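Local coordinates for protein ribonucleoside-diphosphate reductase small chain 2 (Saccharomyces cerevisiae, PDB 1JK0) that forms part of the small subunit of ribonucleotide reductase, which makes deoxyribonucleotides for DNA synthesis, and helps its partner small chain fold and assemble with the large subunits, at residues B[15-28]-B[169-181]. Residues are numbered along the deposited sequence; the frame is centred on the assembly and turned at random.
Sequences RHDMKEAEKDEILL and SNDDSLYAERLVA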
# COMPACT_ATOMS: atom_id res chain seq x y z
N ARG B 15 -0.55 -34.72 -8.30
CA ARG B 15 -0.25 -33.31 -8.38
C ARG B 15 -1.06 -32.71 -9.53
O ARG B 15 -1.46 -31.55 -9.48
CB ARG B 15 1.25 -33.09 -8.62
CG ARG B 15 1.63 -31.62 -8.74
CD ARG B 15 3.13 -31.43 -8.92
NE ARG B 15 3.89 -31.87 -7.75
CZ ARG B 15 5.21 -31.75 -7.63
NH1 ARG B 15 5.92 -31.20 -8.60
NH2 ARG B 15 5.83 -32.18 -6.53
N HIS B 16 -1.31 -33.51 -10.56
CA HIS B 16 -2.09 -33.06 -11.71
C HIS B 16 -3.54 -32.75 -11.31
O HIS B 16 -4.16 -31.83 -11.85
CB HIS B 16 -2.11 -34.12 -12.82
CG HIS B 16 -3.04 -33.79 -13.95
ND1 HIS B 16 -2.75 -32.83 -14.89
CD2 HIS B 16 -4.26 -34.27 -14.26
CE1 HIS B 16 -3.76 -32.72 -15.73
NE2 HIS B 16 -4.70 -33.58 -15.37
N ASP B 17 -4.06 -33.52 -10.36
CA ASP B 17 -5.43 -33.35 -9.87
C ASP B 17 -5.57 -32.10 -9.01
O ASP B 17 -6.54 -31.35 -9.14
CB ASP B 17 -5.87 -34.58 -9.07
CG ASP B 17 -6.01 -35.82 -9.94
OD1 ASP B 17 -6.49 -36.85 -9.42
OD2 ASP B 17 -5.64 -35.77 -11.14
N MET B 18 -4.59 -31.86 -8.14
CA MET B 18 -4.60 -30.69 -7.27
C MET B 18 -4.59 -29.44 -8.16
O MET B 18 -5.28 -28.46 -7.88
CB MET B 18 -3.37 -30.71 -6.36
CG MET B 18 -3.61 -30.08 -5.00
SD MET B 18 -2.24 -30.25 -3.83
CE MET B 18 -1.77 -28.57 -3.63
N LYS B 19 -3.83 -29.49 -9.24
CA LYS B 19 -3.75 -28.37 -10.17
C LYS B 19 -5.15 -28.03 -10.71
O LYS B 19 -5.48 -26.86 -10.92
CB LYS B 19 -2.83 -28.71 -11.36
CG LYS B 19 -1.38 -29.05 -11.00
CD LYS B 19 -0.65 -29.65 -12.21
CE LYS B 19 0.79 -30.04 -11.89
NZ LYS B 19 1.70 -28.86 -11.73
N GLU B 20 -5.97 -29.04 -10.94
CA GLU B 20 -7.31 -28.80 -11.46
C GLU B 20 -8.26 -28.47 -10.33
O GLU B 20 -9.31 -27.87 -10.53
CB GLU B 20 -7.82 -30.03 -12.21
CG GLU B 20 -8.44 -29.70 -13.55
CD GLU B 20 -7.41 -29.19 -14.53
OE1 GLU B 20 -6.41 -29.91 -14.76
OE2 GLU B 20 -7.60 -28.07 -15.07
N ALA B 21 -7.88 -28.89 -9.13
CA ALA B 21 -8.69 -28.66 -7.95
C ALA B 21 -8.52 -27.25 -7.39
O ALA B 21 -9.45 -26.69 -6.82
CB ALA B 21 -8.36 -29.70 -6.87
N GLU B 22 -7.33 -26.67 -7.53
CA GLU B 22 -7.12 -25.33 -7.01
C GLU B 22 -8.21 -24.35 -7.44
O GLU B 22 -8.20 -23.20 -7.03
CB GLU B 22 -5.76 -24.79 -7.44
CG GLU B 22 -4.59 -25.57 -6.89
CD GLU B 22 -3.29 -24.81 -7.01
OE1 GLU B 22 -3.03 -24.22 -8.08
OE2 GLU B 22 -2.51 -24.82 -6.03
N LYS B 23 -9.15 -24.79 -8.26
CA LYS B 23 -10.21 -23.90 -8.72
C LYS B 23 -11.36 -23.84 -7.72
O LYS B 23 -12.07 -22.85 -7.64
CB LYS B 23 -10.73 -24.35 -10.08
CG LYS B 23 -11.11 -23.21 -11.00
CD LYS B 23 -11.10 -23.69 -12.45
CE LYS B 23 -11.44 -22.58 -13.44
NZ LYS B 23 -11.33 -23.04 -14.85
N ASP B 24 -11.53 -24.91 -6.95
CA ASP B 24 -12.60 -24.95 -5.96
C ASP B 24 -12.15 -24.21 -4.70
O ASP B 24 -12.96 -24.00 -3.80
CB ASP B 24 -12.97 -26.39 -5.57
CG ASP B 24 -13.14 -27.29 -6.77
OD1 ASP B 24 -13.59 -26.79 -7.82
OD2 ASP B 24 -12.84 -28.50 -6.65
N GLU B 25 -10.87 -23.85 -4.63
CA GLU B 25 -10.37 -23.14 -3.45
C GLU B 25 -10.96 -21.73 -3.41
O GLU B 25 -10.60 -20.86 -4.20
CB GLU B 25 -8.84 -23.06 -3.46
CG GLU B 25 -8.10 -24.40 -3.44
CD GLU B 25 -8.37 -25.26 -2.20
OE1 GLU B 25 -8.66 -24.71 -1.11
OE2 GLU B 25 -8.25 -26.50 -2.31
N ILE B 26 -11.88 -21.53 -2.47
CA ILE B 26 -12.56 -20.25 -2.27
C ILE B 26 -11.53 -19.17 -1.95
O ILE B 26 -11.74 -17.99 -2.21
CB ILE B 26 -13.56 -20.35 -1.10
CG1 ILE B 26 -12.79 -20.53 0.22
CG2 ILE B 26 -14.47 -21.54 -1.29
CD1 ILE B 26 -13.67 -20.58 1.44
N LEU B 27 -10.41 -19.61 -1.38
CA LEU B 27 -9.31 -18.74 -0.99
C LEU B 27 -8.69 -18.09 -2.22
O LEU B 27 -8.49 -16.89 -2.26
CB LEU B 27 -8.27 -19.58 -0.25
CG LEU B 27 -7.55 -18.99 0.96
CD1 LEU B 27 -8.56 -18.53 1.98
CD2 LEU B 27 -6.63 -20.03 1.55
N LEU B 28 -8.40 -18.92 -3.22
CA LEU B 28 -7.79 -18.46 -4.47
C LEU B 28 -8.86 -17.98 -5.42
O LEU B 28 -8.58 -17.34 -6.42
CB LEU B 28 -7.04 -19.60 -5.13
CG LEU B 28 -5.95 -20.21 -4.25
CD1 LEU B 28 -5.54 -21.55 -4.84
CD2 LEU B 28 -4.77 -19.23 -4.16
N SER B 169 9.10 -20.06 -7.55
CA SER B 169 9.22 -19.47 -8.89
C SER B 169 8.86 -20.43 -10.01
O SER B 169 8.21 -20.04 -10.99
CB SER B 169 10.64 -18.94 -9.10
OG SER B 169 10.96 -17.94 -8.15
N ASN B 170 9.29 -21.68 -9.88
CA ASN B 170 9.03 -22.72 -10.86
C ASN B 170 7.55 -22.76 -11.26
O ASN B 170 6.67 -22.83 -10.41
CB ASN B 170 9.47 -24.09 -10.31
CG ASN B 170 8.91 -25.26 -11.09
OD1 ASN B 170 8.79 -25.21 -12.31
ND2 ASN B 170 8.57 -26.34 -10.39
N ASP B 171 7.30 -22.71 -12.57
CA ASP B 171 5.93 -22.73 -13.08
C ASP B 171 5.21 -23.98 -12.56
O ASP B 171 4.10 -23.90 -12.05
CB ASP B 171 5.95 -22.73 -14.61
CG ASP B 171 4.56 -22.51 -15.22
OD1 ASP B 171 3.70 -23.41 -15.11
OD2 ASP B 171 4.32 -21.42 -15.80
N ASP B 172 5.87 -25.12 -12.69
CA ASP B 172 5.29 -26.37 -12.26
C ASP B 172 5.22 -26.47 -10.73
O ASP B 172 5.92 -27.28 -10.12
CB ASP B 172 6.09 -27.53 -12.84
CG ASP B 172 5.57 -28.88 -12.40
OD1 ASP B 172 4.34 -29.10 -12.48
OD2 ASP B 172 6.40 -29.72 -12.00
N SER B 173 4.37 -25.64 -10.14
CA SER B 173 4.18 -25.60 -8.69
C SER B 173 2.72 -25.34 -8.33
O SER B 173 1.97 -24.76 -9.11
CB SER B 173 5.05 -24.50 -8.07
OG SER B 173 4.68 -23.23 -8.57
N LEU B 174 2.32 -25.77 -7.14
CA LEU B 174 0.95 -25.57 -6.66
C LEU B 174 0.93 -24.58 -5.49
O LEU B 174 1.91 -24.48 -4.74
CB LEU B 174 0.36 -26.89 -6.20
CG LEU B 174 0.04 -27.92 -7.29
CD1 LEU B 174 -0.39 -29.23 -6.63
CD2 LEU B 174 -1.05 -27.38 -8.19
N TYR B 175 -0.18 -23.87 -5.34
CA TYR B 175 -0.34 -22.87 -4.29
C TYR B 175 0.00 -23.39 -2.90
O TYR B 175 0.76 -22.75 -2.15
CB TYR B 175 -1.77 -22.33 -4.29
CG TYR B 175 -2.01 -21.27 -3.24
CD1 TYR B 175 -1.30 -20.08 -3.25
CD2 TYR B 175 -2.95 -21.47 -2.22
CE1 TYR B 175 -1.50 -19.11 -2.28
CE2 TYR B 175 -3.16 -20.51 -1.25
CZ TYR B 175 -2.43 -19.33 -1.28
OH TYR B 175 -2.63 -18.37 -0.33
N ALA B 176 -0.56 -24.53 -2.54
CA ALA B 176 -0.29 -25.11 -1.23
C ALA B 176 1.20 -25.29 -1.07
O ALA B 176 1.75 -25.00 -0.02
CB ALA B 176 -1.00 -26.44 -1.09
N GLU B 177 1.86 -25.78 -2.13
CA GLU B 177 3.30 -25.98 -2.09
C GLU B 177 4.03 -24.67 -1.85
O GLU B 177 4.78 -24.53 -0.87
CB GLU B 177 3.77 -26.62 -3.39
CG GLU B 177 3.48 -28.11 -3.46
CD GLU B 177 3.81 -28.72 -4.81
OE1 GLU B 177 3.59 -29.94 -4.97
OE2 GLU B 177 4.29 -27.99 -5.71
N ARG B 178 3.81 -23.70 -2.74
CA ARG B 178 4.45 -22.39 -2.62
C ARG B 178 4.26 -21.84 -1.21
O ARG B 178 5.11 -21.13 -0.70
CB ARG B 178 3.86 -21.40 -3.62
CG ARG B 178 3.88 -21.87 -5.07
CD ARG B 178 3.72 -20.69 -6.02
NE ARG B 178 2.33 -20.31 -6.28
CZ ARG B 178 1.51 -20.99 -7.08
NH1 ARG B 178 1.95 -22.08 -7.69
NH2 ARG B 178 0.28 -20.57 -7.29
N LEU B 179 3.13 -22.17 -0.60
CA LEU B 179 2.87 -21.69 0.75
C LEU B 179 3.87 -22.31 1.72
O LEU B 179 4.56 -21.60 2.44
CB LEU B 179 1.44 -22.04 1.16
CG LEU B 179 0.48 -20.91 1.54
CD1 LEU B 179 0.78 -19.63 0.78
CD2 LEU B 179 -0.92 -21.38 1.27
N VAL B 180 3.98 -23.64 1.71
CA VAL B 180 4.92 -24.33 2.60
C VAL B 180 6.35 -23.80 2.40
O VAL B 180 7.07 -23.57 3.37
CB VAL B 180 4.88 -25.86 2.37
CG1 VAL B 180 5.81 -26.55 3.34
CG2 VAL B 180 3.46 -26.38 2.56
N ALA B 181 6.76 -23.61 1.15
CA ALA B 181 8.09 -23.09 0.86
C ALA B 181 8.24 -21.70 1.47
O ALA B 181 9.23 -21.40 2.14
CB ALA B 181 8.31 -23.02 -0.64
O HOH W 1 -2.76 -25.70 -3.65
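Leu28 lays its CD2 methyl over one face of the Tyr175 ring, 3.4 Å from the ring centroid and 7° off its normal, a CH-pi contact; Leu27 CD2 lies more loosely at the edge of the same ring. The second flat group is the guanidinium of Arg15: Glu177 OE1 sits over one face, 3.4 Å from Arg15 NE. That oxygen lies well out of the guanidinium plane, so charge alone joins them and no N-H points at it; the two planes are 81° apart. Asp172 OD2 stands at the guanidinium edge, a long salt bridge. The other oxygen, Asp172 OD1, takes a closer one from Lys19 NZ at 2.8 Å, completing a four-residue charged network.

Next to these charges Leu174 pushes into helix 13-21. Its CG, anti to the carbonyl carbon (chi1 -70°), is carried toward that helix, and the two methyls divide the work: CD1 meets the chain of Met18, while CD2 rests on Lys19 CG. Met18 CE reaches on to Ala176 CB.

Leu174 is also the N-cap residue of helix 175-188, and Glu22 meets the first turn that follows. Its OE2 accepts Tyr175 N at 2.6 Å through the syn lone pair, and a water bridges the same oxygen to Ala176 N. A carboxylate here probably also gains from the positive end of the helix dipole. Were Glu22 replaced by an alanine, Tyr175 N and the bridging water would probably lose their acceptor at this helix start.

The contact thus joins the N-terminal helix 13-21 and the turn after it to the start of helix 175-188 in the all-helical, ferritin-like small-chain fold. Around it, helix 207-232 packs on Tyr175 and Ala176 through Leu230 and Phe231, and Ile242 of helix 240-258 touches both Arg15 and Glu177.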